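Local coordinates for nicotinamide-nucleotide adenylyltransferase NadR family / Ribosylnicotinamide kinase (Lactococcus lactis subsp. cremoris, PDB 6GYE), which binds nicotinamide riboside and probably phosphorylates it to the mononucleotide, which a second, adenylyltransferase activity would convert to NAD+, at residues L45-G50 / S83-N88; F121-L126 / Y143-A148; E211-Y216 / F311-W316. All blocks are in the same frame, centred on the assembly; numbering follows the deposited sequence.

Interaction 1. Residues L45-G50 / S83-N88; sequences LLVVSG and SMLNEN
Leu46, Val48 and Gly50 are laced in parallel to Ser83, Leu85 and Glu87 by alternating backbone bonds, the straightest (174° at the hydrogen) being Val48 N to Ser83 O (2.9 Å) and Leu85 N to Val48 O (2.8 Å). Leu46 O accepts from both N and OG of Ser83. Past the strand end, Glu87 N donates to Gly50 O at 2.8 Å. With CG beside the backbone N (chi1 -75°) and the chain extended beyond it, the Glu87 side chain runs alongside Gly50 and Ser49. CB lies 3.4 Å from Gly50 O, CG passes the same oxygen, and CD reaches Ser49 CB at 3.9 Å. OE1 accepts from a water at 2.7 Å that also bonds Ser49 OG, while OE2 bonds Trp100 NE1. An alanine here would probably leave the Trp100 indole N-H and that water without their carboxylate acceptor. On the face bearing Val47 and Leu85 these two side chains slant across each other, valine CG1 3.5 Å from leucine CB. Helix 95-110 closes this face, with Trp100 and Leu107 on Leu85; helix 63-73 lies on the other, Leu63 touching Val48 and Met84. Strand 45-50 also bonds strand 15-21 through Val47, leaving strand 83-86 at the margin of the parallel Rossmann-type sheet.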
loop_
_atom_site.group_PDB
_atom_site.type_symbol
_atom_site.label_atom_id
_atom_site.label_comp_id
_atom_site.label_asym_id
_atom_site.label_seq_id
_atom_site.Cartn_x
_atom_site.Cartn_y
_atom_site.Cartn_z
ATOM N N LEU A 45 -19.517 8.657 15.258
ATOM C CA LEU A 45 -19.704 7.791 14.102
ATOM C C LEU A 45 -18.928 8.381 12.926
ATOM O O LEU A 45 -19.221 9.503 12.491
ATOM C CB LEU A 45 -21.186 7.665 13.759
ATOM C CG LEU A 45 -21.549 6.698 12.631
ATOM C CD1 LEU A 45 -21.107 5.288 12.977
ATOM C CD2 LEU A 45 -23.035 6.723 12.355
ATOM N N LEU A 46 -17.920 7.649 12.436
ATOM C CA LEU A 46 -17.195 8.051 11.238
ATOM C C LEU A 46 -17.929 7.532 10.017
ATOM O O LEU A 46 -18.238 6.341 9.943
ATOM C CB LEU A 46 -15.765 7.523 11.225
ATOM C CG LEU A 46 -14.837 7.940 12.358
ATOM C CD1 LEU A 46 -13.409 7.424 12.097
ATOM C CD2 LEU A 46 -14.881 9.455 12.560
ATOM N N VAL A 47 -18.239 8.419 9.075
ATOM C CA VAL A 47 -18.933 7.999 7.865
ATOM C C VAL A 47 -17.963 8.068 6.694
ATOM O O VAL A 47 -17.479 9.145 6.339
ATOM C CB VAL A 47 -20.198 8.821 7.609
ATOM C CG1 VAL A 47 -20.825 8.402 6.296
ATOM C CG2 VAL A 47 -21.190 8.586 8.732
ATOM N N VAL A 48 -17.646 6.904 6.130
ATOM C CA VAL A 48 -16.846 6.800 4.916
ATOM C C VAL A 48 -17.816 6.787 3.755
ATOM O O VAL A 48 -18.610 5.845 3.628
ATOM C CB VAL A 48 -16.009 5.512 4.895
ATOM C CG1 VAL A 48 -14.936 5.613 3.827
ATOM C CG2 VAL A 48 -15.443 5.194 6.251
ATOM N N SER A 49 -17.762 7.810 2.909
ATOM C CA SER A 49 -18.644 7.846 1.752
ATOM C C SER A 49 -17.860 7.507 0.488
ATOM O O SER A 49 -16.635 7.664 0.429
ATOM C CB SER A 49 -19.326 9.211 1.628
ATOM O OG SER A 49 -18.365 10.236 1.534
ATOM N N GLY A 50 -18.578 6.998 -0.508
ATOM C CA GLY A 50 -17.943 6.608 -1.754
ATOM C C GLY A 50 -18.952 6.052 -2.736
ATOM O O GLY A 50 -20.124 5.825 -2.409
ATOM N N SER A 83 -18.530 3.452 9.819
ATOM C CA SER A 83 -19.647 2.990 9.010
ATOM C C SER A 83 -19.489 3.496 7.581
ATOM O O SER A 83 -18.768 4.462 7.314
ATOM C CB SER A 83 -20.985 3.455 9.591
ATOM O OG SER A 83 -21.109 4.862 9.488
ATOM N N MET A 84 -20.194 2.839 6.667
ATOM C CA MET A 84 -20.048 3.045 5.236
ATOM C C MET A 84 -21.314 3.684 4.687
ATOM O O MET A 84 -22.417 3.190 4.949
ATOM C CB MET A 84 -19.803 1.702 4.545
ATOM C CG MET A 84 -18.935 1.737 3.316
ATOM S SD MET A 84 -18.648 0.084 2.647
ATOM C CE MET A 84 -20.173 -0.188 1.753
ATOM N N LEU A 85 -21.157 4.791 3.940
ATOM C CA LEU A 85 -22.258 5.422 3.207
ATOM C C LEU A 85 -22.023 5.206 1.719
ATOM O O LEU A 85 -21.218 5.907 1.104
ATOM C CB LEU A 85 -22.392 6.908 3.513
ATOM C CG LEU A 85 -23.555 7.564 2.746
ATOM C CD1 LEU A 85 -24.843 6.814 3.010
ATOM C CD2 LEU A 85 -23.736 9.004 3.133
ATOM N N ASN A 86 -22.725 4.224 1.155
ATOM C CA ASN A 86 -22.627 3.873 -0.258
ATOM C C ASN A 86 -23.498 4.827 -1.081
ATOM O O ASN A 86 -24.721 4.881 -0.896
ATOM C CB ASN A 86 -23.070 2.418 -0.448
ATOM C CG ASN A 86 -22.854 1.901 -1.865
ATOM O OD1 ASN A 86 -22.896 2.652 -2.841
ATOM N ND2 ASN A 86 -22.651 0.596 -1.982
ATOM N N GLU A 87 -22.881 5.567 -1.999
ATOM C CA GLU A 87 -23.603 6.579 -2.759
ATOM C C GLU A 87 -23.963 6.143 -4.179
ATOM O O GLU A 87 -24.437 6.975 -4.959
ATOM C CB GLU A 87 -22.794 7.877 -2.797
ATOM C CG GLU A 87 -22.826 8.638 -1.486
ATOM C CD GLU A 87 -21.778 9.727 -1.403
ATOM O OE1 GLU A 87 -20.782 9.651 -2.159
ATOM O OE2 GLU A 87 -21.973 10.667 -0.596
ATOM N N ASN A 88 -23.799 4.864 -4.514
ATOM C CA ASN A 88 -24.164 4.365 -5.836
ATOM C C ASN A 88 -25.670 4.486 -6.062
ATOM O O ASN A 88 -26.460 4.567 -5.119
ATOM C CB ASN A 88 -23.767 2.891 -6.004
ATOM C CG ASN A 88 -22.260 2.678 -6.185
ATOM O OD1 ASN A 88 -21.514 3.584 -6.546
ATOM N ND2 ASN A 88 -21.819 1.453 -5.945
HETATM O O HOH W 1 -18.318 10.419 -1.445
#

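Interaction 2. Residues F121-L126 / Y143-A148; sequences FYVGEL and YAVEIA
Phe121, Tyr122 and Val123 pair in parallel register with Val145, Glu146 and Ile147, the two short strand axes approaching to 4.8 Å with 27° between their directions. Four backbone bonds hold the register, the tightest being Glu146 N to Phe121 O at 2.7 Å. The face bearing Phe121 is largely apolar. The ring's CE2 comes 3.7 Å from Tyr143 CD1, the two aromatic side chains crossing at a slant, and Phe121 CB and CD2 both meet Val145 CG2 at 4.0 Å. The other methyl of that valine, CG1, faces Val123 CG2 at 4.1 Å, so the valine bridges two residues of strand 121-123. Leu132 of helix 126-133, the helix that links the two strands in a beta-alpha-beta crossover, packs on both Phe121 and Val145. Tyr143 continues the aromatic layer to Phe105, its hydroxyl bonded to Asp139 and Asn141.

On the opposite face Tyr122 and Glu146 lie side by side and point the same way. CG of Glu146 is anti to its backbone N (chi1 172°); the chain runs on extended, and OE2 ends at the ring edge, near its plane, 3.5 Å from Tyr122 CE1. The carboxylate plane is turned 69° from the ring, while the phenol hydroxyl bonds Asn41. The chemistry therefore differs by face: on one, apolar packing against helix 126-133, buried at Phe121 and Val123 and opening to the surface at Ile147; on the other, a carboxylate beside aromatic C-H groups, probably mildly favourable, though solvent at this exposed edge would screen it.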
loop_
_atom_site.group_PDB
_atom_site.type_symbol
_atom_site.label_atom_id
_atom_site.label_comp_id
_atom_site.label_asym_id
_atom_site.label_seq_id
_atom_site.Cartn_x
_atom_site.Cartn_y
_atom_site.Cartn_z
ATOM N N PHE A 121 -23.796 16.972 13.219
ATOM C CA PHE A 121 -23.105 16.700 11.962
ATOM C C PHE A 121 -21.963 17.700 11.761
ATOM O O PHE A 121 -22.187 18.912 11.789
ATOM C CB PHE A 121 -24.089 16.800 10.791
ATOM C CG PHE A 121 -25.112 15.697 10.741
ATOM C CD1 PHE A 121 -24.786 14.454 10.226
ATOM C CD2 PHE A 121 -26.402 15.909 11.196
ATOM C CE1 PHE A 121 -25.723 13.445 10.177
ATOM C CE2 PHE A 121 -27.356 14.895 11.148
ATOM C CZ PHE A 121 -27.019 13.672 10.637
ATOM N N TYR A 122 -20.746 17.199 11.539
ATOM C CA TYR A 122 -19.605 18.046 11.184
ATOM C C TYR A 122 -19.454 18.011 9.667
ATOM O O TYR A 122 -19.078 16.986 9.100
ATOM C CB TYR A 122 -18.332 17.595 11.908
ATOM C CG TYR A 122 -18.519 17.647 13.420
ATOM C CD1 TYR A 122 -18.260 18.814 14.142
ATOM C CD2 TYR A 122 -19.015 16.542 14.119
ATOM C CE1 TYR A 122 -18.471 18.876 15.521
ATOM C CE2 TYR A 122 -19.225 16.597 15.494
ATOM C CZ TYR A 122 -18.950 17.763 16.192
ATOM O OH TYR A 122 -19.172 17.801 17.556
ATOM N N VAL A 123 -19.737 19.143 9.021
ATOM C CA VAL A 123 -19.929 19.240 7.578
ATOM C C VAL A 123 -19.002 20.304 7.014
ATOM O O VAL A 123 -18.860 21.383 7.596
ATOM C CB VAL A 123 -21.401 19.568 7.244
ATOM C CG1 VAL A 123 -21.566 19.928 5.783
ATOM C CG2 VAL A 123 -22.275 18.382 7.592
ATOM N N GLY A 124 -18.391 20.012 5.865
ATOM C CA GLY A 124 -17.380 20.889 5.305
ATOM C C GLY A 124 -17.728 21.718 4.080
ATOM O O GLY A 124 -16.910 22.536 3.655
ATOM N N GLU A 125 -18.910 21.510 3.493
ATOM C CA GLU A 125 -19.392 22.258 2.335
ATOM C C GLU A 125 -20.749 22.861 2.656
ATOM O O GLU A 125 -21.598 22.200 3.259
ATOM C CB GLU A 125 -19.541 21.370 1.090
ATOM C CG GLU A 125 -18.263 21.063 0.350
ATOM C CD GLU A 125 -17.757 19.678 0.674
ATOM O OE1 GLU A 125 -18.461 18.960 1.418
ATOM O OE2 GLU A 125 -16.661 19.308 0.195
ATOM N N LEU A 126 -20.958 24.116 2.257
ATOM C CA LEU A 126 -22.199 24.791 2.628
ATOM C C LEU A 126 -23.417 24.100 2.032
ATOM O O LEU A 126 -24.498 24.132 2.629
ATOM C CB LEU A 126 -22.187 26.257 2.185
ATOM C CG LEU A 126 -21.283 27.323 2.810
ATOM C CD1 LEU A 126 -21.772 27.667 4.212
ATOM C CD2 LEU A 126 -19.813 26.908 2.827
ATOM N N TYR A 143 -31.134 17.241 16.365
ATOM C CA TYR A 143 -30.112 17.344 15.337
ATOM C C TYR A 143 -29.601 18.760 15.188
ATOM O O TYR A 143 -30.370 19.723 15.247
ATOM C CB TYR A 143 -30.636 16.880 13.987
ATOM C CG TYR A 143 -30.885 15.407 13.944
ATOM C CD1 TYR A 143 -29.814 14.518 13.842
ATOM C CD2 TYR A 143 -32.176 14.892 14.012
ATOM C CE1 TYR A 143 -30.017 13.156 13.803
ATOM C CE2 TYR A 143 -32.396 13.520 13.970
ATOM C CZ TYR A 143 -31.303 12.658 13.868
ATOM O OH TYR A 143 -31.479 11.297 13.831
ATOM N N ALA A 144 -28.296 18.868 14.974
ATOM C CA ALA A 144 -27.658 20.127 14.651
ATOM C C ALA A 144 -26.593 19.842 13.604
ATOM O O ALA A 144 -25.983 18.771 13.587
ATOM C CB ALA A 144 -27.045 20.802 15.893
ATOM N N VAL A 145 -26.376 20.812 12.729
ATOM C CA VAL A 145 -25.343 20.744 11.711
ATOM C C VAL A 145 -24.352 21.843 12.037
ATOM O O VAL A 145 -24.751 22.980 12.304
ATOM C CB VAL A 145 -25.917 20.903 10.292
ATOM C CG1 VAL A 145 -24.808 21.141 9.298
ATOM C CG2 VAL A 145 -26.688 19.668 9.911
ATOM N N GLU A 146 -23.082 21.494 12.051
ATOM C CA GLU A 146 -22.004 22.407 12.384
ATOM C C GLU A 146 -21.010 22.426 11.234
ATOM O O GLU A 146 -20.498 21.379 10.830
ATOM C CB GLU A 146 -21.329 21.926 13.681
ATOM C CG GLU A 146 -20.068 22.628 14.117
ATOM C CD GLU A 146 -19.665 22.265 15.552
ATOM O OE1 GLU A 146 -20.569 21.939 16.365
ATOM O OE2 GLU A 146 -18.446 22.317 15.867
ATOM N N ILE A 147 -20.716 23.610 10.736
ATOM C CA ILE A 147 -19.795 23.758 9.620
ATOM C C ILE A 147 -18.381 23.760 10.170
ATOM O O ILE A 147 -18.062 24.507 11.102
ATOM C CB ILE A 147 -20.095 25.048 8.834
ATOM C CG1 ILE A 147 -21.469 24.957 8.176
ATOM C CG2 ILE A 147 -18.972 25.376 7.855
ATOM C CD1 ILE A 147 -22.189 26.239 8.168
ATOM N N ALA A 148 -17.548 22.885 9.630
ATOM C CA ALA A 148 -16.137 22.826 9.968
ATOM C C ALA A 148 -15.341 23.167 8.722
ATOM O O ALA A 148 -15.712 22.780 7.613
ATOM C CB ALA A 148 -15.746 21.441 10.484
#

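Interaction 3. Residues E211-Y216 / F311-W316; sequences EYAREY and FRHMEW. With SO4 (sulfate ion), chain F.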
loop_
_atom_site.group_PDB
_atom_site.type_symbol
_atom_site.label_atom_id
_atom_site.label_comp_id
_atom_site.label_asym_id
_atom_site.label_seq_id
_atom_site.Cartn_x
_atom_site.Cartn_y
_atom_site.Cartn_z
ATOM N N GLU A 211 17.759 -11.974 0.501
ATOM C CA GLU A 211 17.408 -13.023 -0.452
ATOM C C GLU A 211 16.990 -14.265 0.333
ATOM O O GLU A 211 17.818 -14.906 0.989
ATOM C CB GLU A 211 18.566 -13.326 -1.401
ATOM C CG GLU A 211 18.136 -14.283 -2.522
ATOM C CD GLU A 211 19.264 -14.670 -3.467
ATOM O OE1 GLU A 211 19.025 -14.766 -4.700
ATOM O OE2 GLU A 211 20.382 -14.906 -2.969
ATOM N N TYR A 212 15.709 -14.623 0.256
ATOM C CA TYR A 212 15.209 -15.706 1.094
ATOM C C TYR A 212 15.904 -17.024 0.758
ATOM O O TYR A 212 16.175 -17.836 1.653
ATOM C CB TYR A 212 13.682 -15.821 0.939
ATOM C CG TYR A 212 13.066 -16.969 1.724
ATOM C CD1 TYR A 212 12.830 -16.848 3.088
ATOM C CD2 TYR A 212 12.763 -18.192 1.113
ATOM C CE1 TYR A 212 12.290 -17.894 3.826
ATOM C CE2 TYR A 212 12.213 -19.252 1.850
ATOM C CZ TYR A 212 11.985 -19.093 3.212
ATOM O OH TYR A 212 11.454 -20.116 3.977
ATOM N N ALA A 213 16.219 -17.241 -0.524
ATOM C CA ALA A 213 16.841 -18.493 -0.947
ATOM C C ALA A 213 18.112 -18.786 -0.162
ATOM O O ALA A 213 18.370 -19.935 0.210
ATOM C CB ALA A 213 17.131 -18.467 -2.454
ATOM N N ARG A 214 18.914 -17.760 0.104
ATOM C CA ARG A 214 20.111 -17.961 0.907
ATOM C C ARG A 214 19.758 -18.395 2.324
ATOM O O ARG A 214 20.372 -19.318 2.863
ATOM C CB ARG A 214 20.956 -16.693 0.921
ATOM C CG ARG A 214 22.172 -16.751 1.829
ATOM C CD ARG A 214 23.035 -15.560 1.532
ATOM N NE ARG A 214 23.049 -15.323 0.087
ATOM C CZ ARG A 214 23.441 -14.194 -0.498
ATOM N NH1 ARG A 214 23.850 -13.165 0.236
ATOM N NH2 ARG A 214 23.416 -14.100 -1.821
ATOM N N GLU A 215 18.791 -17.728 2.957
ATOM C CA GLU A 215 18.386 -18.156 4.295
ATOM C C GLU A 215 17.900 -19.598 4.265
ATOM O O GLU A 215 18.299 -20.425 5.095
ATOM C CB GLU A 215 17.288 -17.244 4.858
ATOM C CG GLU A 215 16.905 -17.613 6.300
ATOM C CD GLU A 215 15.447 -17.341 6.661
ATOM O OE1 GLU A 215 14.990 -16.188 6.509
ATOM O OE2 GLU A 215 14.764 -18.289 7.112
ATOM N N TYR A 216 17.048 -19.913 3.290
ATOM C CA TYR A 216 16.445 -21.234 3.206
ATOM C C TYR A 216 17.505 -22.327 3.074
ATOM O O TYR A 216 17.412 -23.379 3.727
ATOM C CB TYR A 216 15.474 -21.236 2.023
ATOM C CG TYR A 216 14.681 -22.496 1.830
ATOM C CD1 TYR A 216 15.186 -23.545 1.064
ATOM C CD2 TYR A 216 13.416 -22.637 2.398
ATOM C CE1 TYR A 216 14.469 -24.705 0.877
ATOM C CE2 TYR A 216 12.682 -23.799 2.222
ATOM C CZ TYR A 216 13.215 -24.828 1.456
ATOM O OH TYR A 216 12.501 -25.977 1.267
ATOM N N PHE A 311 29.195 -17.740 1.897
ATOM C CA PHE A 311 28.148 -18.514 1.240
ATOM C C PHE A 311 28.094 -18.198 -0.254
ATOM O O PHE A 311 28.003 -17.032 -0.646
ATOM C CB PHE A 311 26.783 -18.241 1.892
ATOM C CG PHE A 311 25.659 -19.074 1.333
ATOM C CD1 PHE A 311 25.423 -20.354 1.809
ATOM C CD2 PHE A 311 24.833 -18.575 0.335
ATOM C CE1 PHE A 311 24.392 -21.120 1.297
ATOM C CE2 PHE A 311 23.799 -19.337 -0.182
ATOM C CZ PHE A 311 23.578 -20.608 0.299
ATOM N N ARG A 312 28.170 -19.243 -1.079
ATOM C CA ARG A 312 28.102 -19.118 -2.530
ATOM C C ARG A 312 27.088 -20.110 -3.086
ATOM O O ARG A 312 27.165 -21.307 -2.788
ATOM C CB ARG A 312 29.480 -19.338 -3.182
ATOM C CG ARG A 312 30.423 -20.272 -2.429
ATOM C CD ARG A 312 31.827 -20.277 -3.048
ATOM N NE ARG A 312 32.231 -18.952 -3.522
ATOM C CZ ARG A 312 32.596 -18.674 -4.771
ATOM N NH1 ARG A 312 32.619 -19.634 -5.688
ATOM N NH2 ARG A 312 32.942 -17.439 -5.105
ATOM N N HIS A 313 26.134 -19.610 -3.875
ATOM C CA HIS A 313 25.289 -20.474 -4.700
ATOM C C HIS A 313 26.192 -21.148 -5.728
ATOM O O HIS A 313 26.537 -20.547 -6.747
ATOM C CB HIS A 313 24.206 -19.684 -5.428
ATOM C CG HIS A 313 23.092 -19.162 -4.567
ATOM N ND1 HIS A 313 21.978 -19.910 -4.252
ATOM C CD2 HIS A 313 22.877 -17.930 -4.041
ATOM C CE1 HIS A 313 21.150 -19.180 -3.526
ATOM N NE2 HIS A 313 21.668 -17.972 -3.389
ATOM N N MET A 314 26.588 -22.397 -5.471
ATOM C CA MET A 314 27.639 -23.003 -6.287
ATOM C C MET A 314 27.132 -23.361 -7.685
ATOM O O MET A 314 27.828 -23.120 -8.679
ATOM C CB MET A 314 28.224 -24.227 -5.577
ATOM C CG MET A 314 29.738 -24.430 -5.791
ATOM S SD MET A 314 30.818 -23.123 -5.142
ATOM C CE MET A 314 31.751 -22.686 -6.610
ATOM N N GLU A 315 25.924 -23.928 -7.788
ATOM C CA GLU A 315 25.385 -24.291 -9.099
ATOM C C GLU A 315 24.774 -23.103 -9.834
ATOM O O GLU A 315 24.859 -23.034 -11.066
ATOM C CB GLU A 315 24.334 -25.392 -8.965
ATOM C CG GLU A 315 23.765 -25.863 -10.298
ATOM C CD GLU A 315 22.309 -26.286 -10.203
ATOM O OE1 GLU A 315 21.440 -25.403 -10.022
ATOM O OE2 GLU A 315 22.034 -27.502 -10.312
ATOM N N TRP A 316 24.164 -22.162 -9.105
ATOM C CA TRP A 316 23.611 -20.953 -9.711
ATOM C C TRP A 316 24.688 -20.007 -10.240
ATOM O O TRP A 316 24.345 -18.992 -10.856
ATOM C CB TRP A 316 22.699 -20.220 -8.709
ATOM C CG TRP A 316 21.381 -20.937 -8.432
ATOM C CD1 TRP A 316 20.957 -22.126 -8.981
ATOM C CD2 TRP A 316 20.318 -20.502 -7.556
ATOM N NE1 TRP A 316 19.704 -22.448 -8.501
ATOM C CE2 TRP A 316 19.291 -21.475 -7.626
ATOM C CE3 TRP A 316 20.135 -19.387 -6.724
ATOM C CZ2 TRP A 316 18.099 -21.364 -6.893
ATOM C CZ3 TRP A 316 18.946 -19.281 -5.993
ATOM C CH2 TRP A 316 17.947 -20.265 -6.086
HETATM S S SO4 F . 24.921 -11.870 -4.560
HETATM O O1 SO4 F . 26.294 -11.508 -4.192
HETATM O O2 SO4 F . 24.715 -13.310 -4.481
HETATM O O3 SO4 F . 23.948 -11.284 -3.648
HETATM O O4 SO4 F . 24.721 -11.414 -5.928
#
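Glu211 meets His313 because CG of the glutamate is anti to its backbone N (chi1 -172°) and CD continues the extended line, while CG of His313 lies beside its own backbone N (chi1 -72°). The two side chains approach tip to tip, carboxylate and imidazole planes steeply inclined, and NE2 of His313 donates a weak bond to Glu211 OE2 at 3.4 Å. The same oxygen forms a salt bridge with Arg214 NH2 at 3.3 Å, one helical turn on. It is thus shared by two donors, neither at short range. The firmer hold on the ring is at ND1, which bonds Asp224.

The faces of that imidazole are also occupied. Phe311 CE2 stands 4.1 Å above its centre, and Trp316 CE3 lies over the rim on the opposite face. Trp316 reaches across the contact too, its CZ3 touching Ala213 CB at 4.1 Å. Arg214 slides past Phe311 in the reverse direction: CG packs 3.6 Å from CD2 of the ring, and the bend at chi3 (-40°) sets NE 3.7 Å from that same atom. This NE is buried without a polar partner. Beyond it, Arg214 NH2 makes a weak bond to sulfate O2 at 3.1 Å and a straighter but longer weak one to O3, while NH1 bonds Thr194 weakly.

The sulfate, probably from the crystallisation liquor, is also gripped by the backbone N-H groups of Ser190, Thr191, Gly192 and Lys193. An anion cradled by amides between a strand and a helix is characteristic of the P-loop (Walker A) of P-loop NTPases, consistent with a nucleotide phosphate site in the kinase domain that Arg214 borders.

How the interactions relate
Interactions 1 and 2 belong to one five-stranded parallel sheet and bring in both of its marginal strands, 80-86 and 142-147. Their centres lie 16 Å apart and their nearest atoms about 7 Å, so they do not touch. Interaction 3 is in the other part of the chain, across its centre: 49 Å from interaction 1 and 60 Å from interaction 2, centre to centre. It alone of the three borders the sulfate bound at the probable P-loop, and the Glu211 side chain is about 13 Å from the bound nicotinamide riboside. The spacing fits a two-domain protein, with the first two contacts in the probable adenylyltransferase part and the third in the probable kinase.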